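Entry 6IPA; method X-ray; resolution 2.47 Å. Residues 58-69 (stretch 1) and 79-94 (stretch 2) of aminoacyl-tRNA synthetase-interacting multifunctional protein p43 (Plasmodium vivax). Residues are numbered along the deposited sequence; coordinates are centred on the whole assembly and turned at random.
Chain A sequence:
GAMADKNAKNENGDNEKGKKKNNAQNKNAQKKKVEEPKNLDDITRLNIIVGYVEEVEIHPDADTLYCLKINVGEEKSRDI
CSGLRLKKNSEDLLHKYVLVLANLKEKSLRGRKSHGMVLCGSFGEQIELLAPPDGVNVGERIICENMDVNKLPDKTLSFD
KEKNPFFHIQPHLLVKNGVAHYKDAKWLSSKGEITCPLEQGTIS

Stretch 1 58-69: IHPDADTLYCLK
Stretch 2 79-94: DICSGLRLKKNSEDLL

Residues 66-69 and 79-82 form neighbouring antiparallel strands, their axes 4.6 Å apart at closest approach and their N-to-C directions 148° apart. Tyr66 and Leu68 pair with Ser82 and Ile80 at hydrogen-bonded positions, while Cys67-Cys81 and Lys69-Asp79 are non-hydrogen-bonded pairs with CA-CA distances of 4.6 and 4.8 Å. Phi/psi values remain extended throughout, from -83/149 at Tyr66 to -116/119 at Lys69 and from -104/117 at Asp79 to -147/141 at Ser82.

Tyr66 covers the most surface. Its backbone binds Ser82 reciprocally: Tyr66 N donates to Ser82 O at 2.8 Å, and Ser82 N returns a bond to Tyr66 O at 3.0 Å. Its side chain (chi1 -76°, m; chi2 -58°) leaves the sheet on the face shared with Leu68, Ile80 and Ser82, then reaches across the loop that follows the second strand. There Arg85 CB lies over one face of the ring, and Tyr66 CD2 packs 3.6 Å from Leu93 CD1. The phenol ends in a hydrogen bond from Tyr66 OH to Lys88 O at 2.7 Å, with the acceptor near the ring plane; this anchors the loop backbone to the first strand. A water donates to Arg85 O at 3.0 Å and, weakly, to Tyr66 OH at 3.4 Å.

Leu68, next in covered area, repeats the backbone pairing two residues on. Leu68 N donates to Ile80 O at 2.7 Å, and Ile80 N donates to Leu68 O at 2.9 Å. Its m,p side chain brings Leu68 CD1 to 4.1 Å from Ser82 CB.

Thr64 (phi/psi -96/-4; chi1 62°, p) extends the contact beyond the ladder. Arg85 N donates to Thr64 O at 3.1 Å, so the turn after Ser82 folds back against the residues preceding Tyr66; Gly83 CA also makes a CA-H...O contact with Thr64 O at 3.5 Å. Arg85 is modelled only to CB. Thr64 CG2 approaches Leu86 CD1 to 3.8 Å.

The other sheet face carries Cys67, Lys69, Asp79 and Cys81. Both cysteines are m rotamers, and the 4.1 Å between Cys67 SG and Cys81 SG is packing, too long for a disulfide. Cys81 SG also meets the edge of the His59 ring, 3.9 Å from His59 CD2. At the far end, Lys69 (m,t,t,m) forms a salt bridge from Lys69 NZ to Asp79 OD1 at 3.1 Å, and a second water donates to both Asp79 OD1 (3.0 Å) and Leu68 O (2.8 Å).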

# COMPACT_ATOMS: atom_id res chain seq x y z
N ILE A 58 7.19 17.29 2.80
CA ILE A 58 6.18 17.86 1.88
C ILE A 58 6.87 18.06 0.55
O ILE A 58 8.10 18.14 0.49
CB ILE A 58 5.51 19.16 2.42
CG1 ILE A 58 4.48 18.81 3.48
CG2 ILE A 58 4.78 19.97 1.34
CD1 ILE A 58 4.16 19.94 4.44
N HIS A 59 6.09 18.08 -0.52
CA HIS A 59 6.62 18.10 -1.88
C HIS A 59 6.69 19.58 -2.28
O HIS A 59 5.67 20.28 -2.17
CB HIS A 59 5.67 17.27 -2.78
CG HIS A 59 6.22 16.90 -4.13
ND1 HIS A 59 6.88 17.80 -4.95
CD2 HIS A 59 6.16 15.74 -4.83
CE1 HIS A 59 7.22 17.20 -6.07
NE2 HIS A 59 6.80 15.95 -6.03
N PRO A 60 7.89 20.07 -2.70
CA PRO A 60 7.98 21.48 -3.06
C PRO A 60 6.96 21.91 -4.09
O PRO A 60 6.21 22.85 -3.84
CB PRO A 60 9.41 21.62 -3.63
CG PRO A 60 10.18 20.55 -2.93
CD PRO A 60 9.21 19.42 -2.72
N ASP A 61 6.92 21.20 -5.23
CA ASP A 61 6.05 21.55 -6.35
C ASP A 61 4.70 20.83 -6.40
O ASP A 61 3.87 21.13 -7.24
CB ASP A 61 6.79 21.29 -7.65
CG ASP A 61 8.18 21.91 -7.66
OD1 ASP A 61 8.35 23.00 -7.07
OD2 ASP A 61 9.10 21.31 -8.24
N ALA A 62 4.49 19.86 -5.53
CA ALA A 62 3.19 19.25 -5.46
C ALA A 62 2.56 19.70 -4.16
O ALA A 62 3.04 19.40 -3.07
CB ALA A 62 3.28 17.74 -5.54
N ASP A 63 1.50 20.47 -4.32
CA ASP A 63 0.69 20.95 -3.22
C ASP A 63 0.20 19.81 -2.29
O ASP A 63 0.38 19.89 -1.08
CB ASP A 63 -0.50 21.73 -3.82
CG ASP A 63 -1.15 22.66 -2.83
OD1 ASP A 63 -2.10 22.22 -2.16
OD2 ASP A 63 -0.75 23.84 -2.76
N THR A 64 -0.38 18.74 -2.88
CA THR A 64 -1.09 17.67 -2.11
C THR A 64 -0.28 16.41 -1.76
O THR A 64 -0.79 15.51 -1.08
CB THR A 64 -2.37 17.16 -2.85
OG1 THR A 64 -2.03 16.58 -4.12
CG2 THR A 64 -3.40 18.30 -3.05
N LEU A 65 0.96 16.31 -2.21
CA LEU A 65 1.73 15.11 -1.98
C LEU A 65 2.70 15.28 -0.82
O LEU A 65 3.43 16.28 -0.76
CB LEU A 65 2.53 14.69 -3.25
CG LEU A 65 1.91 14.58 -4.64
CD1 LEU A 65 2.96 14.08 -5.62
CD2 LEU A 65 0.70 13.66 -4.67
N TYR A 66 2.71 14.31 0.09
CA TYR A 66 3.88 14.10 0.95
C TYR A 66 4.90 13.28 0.16
O TYR A 66 4.51 12.49 -0.69
CB TYR A 66 3.51 13.35 2.23
CG TYR A 66 2.80 14.17 3.30
CD1 TYR A 66 3.38 15.32 3.85
CD2 TYR A 66 1.57 13.75 3.79
CE1 TYR A 66 2.72 16.03 4.84
CE2 TYR A 66 0.91 14.44 4.77
CZ TYR A 66 1.48 15.59 5.30
OH TYR A 66 0.76 16.26 6.29
N CYS A 67 6.18 13.49 0.44
CA CYS A 67 7.29 12.65 -0.05
C CYS A 67 7.76 11.74 1.07
O CYS A 67 8.41 12.23 2.02
CB CYS A 67 8.47 13.53 -0.47
SG CYS A 67 8.34 14.26 -2.12
N LEU A 68 7.48 10.43 0.96
CA LEU A 68 7.81 9.45 2.02
C LEU A 68 9.04 8.67 1.75
O LEU A 68 9.34 8.37 0.62
CB LEU A 68 6.70 8.44 2.24
CG LEU A 68 5.48 8.99 2.95
CD1 LEU A 68 4.84 10.15 2.17
CD2 LEU A 68 4.51 7.84 3.22
N LYS A 69 9.73 8.30 2.82
CA LYS A 69 10.89 7.42 2.74
C LYS A 69 10.50 6.16 3.50
O LYS A 69 10.16 6.23 4.68
CB LYS A 69 12.16 8.08 3.30
CG LYS A 69 12.67 9.21 2.41
CD LYS A 69 13.96 9.81 2.96
CE LYS A 69 14.39 11.06 2.19
NZ LYS A 69 14.89 10.66 0.84
N ASP A 79 11.72 5.86 -1.96
CA ASP A 79 11.05 7.15 -2.02
C ASP A 79 9.70 6.90 -2.66
O ASP A 79 9.63 6.47 -3.80
CB ASP A 79 11.84 8.10 -2.91
CG ASP A 79 13.14 8.61 -2.24
OD1 ASP A 79 13.06 9.22 -1.13
OD2 ASP A 79 14.22 8.43 -2.85
N ILE A 80 8.64 7.17 -1.91
CA ILE A 80 7.28 7.00 -2.38
C ILE A 80 6.53 8.30 -2.08
O ILE A 80 6.51 8.76 -0.93
CB ILE A 80 6.60 5.81 -1.63
CG1 ILE A 80 7.18 4.45 -2.06
CG2 ILE A 80 5.10 5.77 -1.87
CD1 ILE A 80 6.86 3.28 -1.12
N CYS A 81 5.89 8.87 -3.10
CA CYS A 81 4.89 9.95 -2.89
C CYS A 81 3.49 9.46 -2.41
O CYS A 81 3.09 8.32 -2.67
CB CYS A 81 4.73 10.79 -4.17
SG CYS A 81 6.15 11.86 -4.54
N SER A 82 2.76 10.33 -1.71
CA SER A 82 1.38 10.03 -1.31
C SER A 82 0.53 11.29 -1.29
O SER A 82 0.98 12.36 -0.83
CB SER A 82 1.36 9.40 0.08
OG SER A 82 0.05 8.96 0.39
N GLY A 83 -0.71 11.14 -1.74
CA GLY A 83 -1.66 12.22 -1.82
C GLY A 83 -2.51 12.30 -0.58
O GLY A 83 -3.72 12.43 -0.67
N LEU A 84 -1.89 12.22 0.58
CA LEU A 84 -2.59 12.41 1.85
C LEU A 84 -2.29 13.77 2.49
O LEU A 84 -2.60 13.95 3.65
CB LEU A 84 -2.15 11.33 2.85
CG LEU A 84 -2.41 9.87 2.48
CD1 LEU A 84 -1.31 8.96 3.04
CD2 LEU A 84 -3.78 9.42 2.96
N ARG A 85 -1.69 14.72 1.77
CA ARG A 85 -1.30 16.01 2.43
C ARG A 85 -2.49 16.81 2.99
O ARG A 85 -2.41 17.35 4.09
CB ARG A 85 -0.44 16.89 1.51
N LEU A 86 -3.62 16.83 2.29
CA LEU A 86 -4.81 17.60 2.75
C LEU A 86 -5.70 16.86 3.73
O LEU A 86 -6.62 17.48 4.27
CB LEU A 86 -5.69 18.03 1.57
CG LEU A 86 -5.16 19.13 0.64
CD1 LEU A 86 -6.11 19.28 -0.54
CD2 LEU A 86 -4.97 20.47 1.36
N LYS A 87 -5.49 15.57 3.96
CA LYS A 87 -6.34 14.84 4.90
C LYS A 87 -5.60 14.22 6.07
O LYS A 87 -6.24 13.65 6.95
CB LYS A 87 -7.18 13.79 4.17
CG LYS A 87 -8.26 14.42 3.31
CD LYS A 87 -9.05 13.40 2.51
CE LYS A 87 -10.33 13.99 1.94
NZ LYS A 87 -11.12 12.96 1.22
N LYS A 88 -4.28 14.37 6.11
CA LYS A 88 -3.49 13.75 7.18
C LYS A 88 -2.31 14.58 7.56
O LYS A 88 -1.67 15.15 6.70
CB LYS A 88 -2.96 12.39 6.71
CG LYS A 88 -4.00 11.28 6.63
CD LYS A 88 -4.33 10.72 7.99
CE LYS A 88 -5.81 10.45 8.11
NZ LYS A 88 -6.02 9.78 9.42
N ASN A 89 -1.98 14.61 8.85
CA ASN A 89 -0.75 15.28 9.33
C ASN A 89 0.48 14.34 9.26
O ASN A 89 0.34 13.13 9.19
CB ASN A 89 -0.93 15.77 10.77
CG ASN A 89 -2.22 16.59 11.00
OD1 ASN A 89 -2.45 17.64 10.39
ND2 ASN A 89 -3.04 16.13 11.94
N SER A 90 1.69 14.90 9.31
CA SER A 90 2.91 14.10 9.17
C SER A 90 3.08 13.02 10.23
O SER A 90 3.43 11.87 9.94
CB SER A 90 4.16 15.00 9.22
OG SER A 90 4.49 15.33 10.56
N GLU A 91 2.88 13.40 11.49
CA GLU A 91 3.02 12.44 12.58
C GLU A 91 1.99 11.29 12.49
O GLU A 91 2.13 10.27 13.18
CB GLU A 91 2.99 13.16 13.94
CG GLU A 91 1.61 13.64 14.40
CD GLU A 91 1.13 14.98 13.79
OE1 GLU A 91 1.94 15.91 13.53
OE2 GLU A 91 -0.09 15.10 13.62
N ASP A 92 0.99 11.44 11.62
CA ASP A 92 0.00 10.38 11.37
C ASP A 92 0.55 9.22 10.53
O ASP A 92 0.01 8.11 10.54
CB ASP A 92 -1.18 10.96 10.61
CG ASP A 92 -1.97 11.86 11.45
OD1 ASP A 92 -2.21 11.46 12.61
OD2 ASP A 92 -2.33 12.96 10.98
N LEU A 93 1.61 9.53 9.80
CA LEU A 93 2.26 8.64 8.90
C LEU A 93 3.66 8.23 9.42
O LEU A 93 4.11 7.09 9.15
CB LEU A 93 2.43 9.37 7.56
CG LEU A 93 1.22 9.95 6.82
CD1 LEU A 93 1.63 10.65 5.53
CD2 LEU A 93 0.27 8.83 6.48
N LEU A 94 4.33 9.16 10.11
CA LEU A 94 5.72 8.96 10.46
C LEU A 94 5.87 7.70 11.31
O LEU A 94 5.06 7.40 12.16
CB LEU A 94 6.31 10.19 11.20
CG LEU A 94 7.83 10.20 11.40
CD1 LEU A 94 8.57 10.33 10.08
CD2 LEU A 94 8.30 11.29 12.33
O HOH W 1 -0.79 19.21 5.88
O HOH W 2 10.50 10.69 -0.54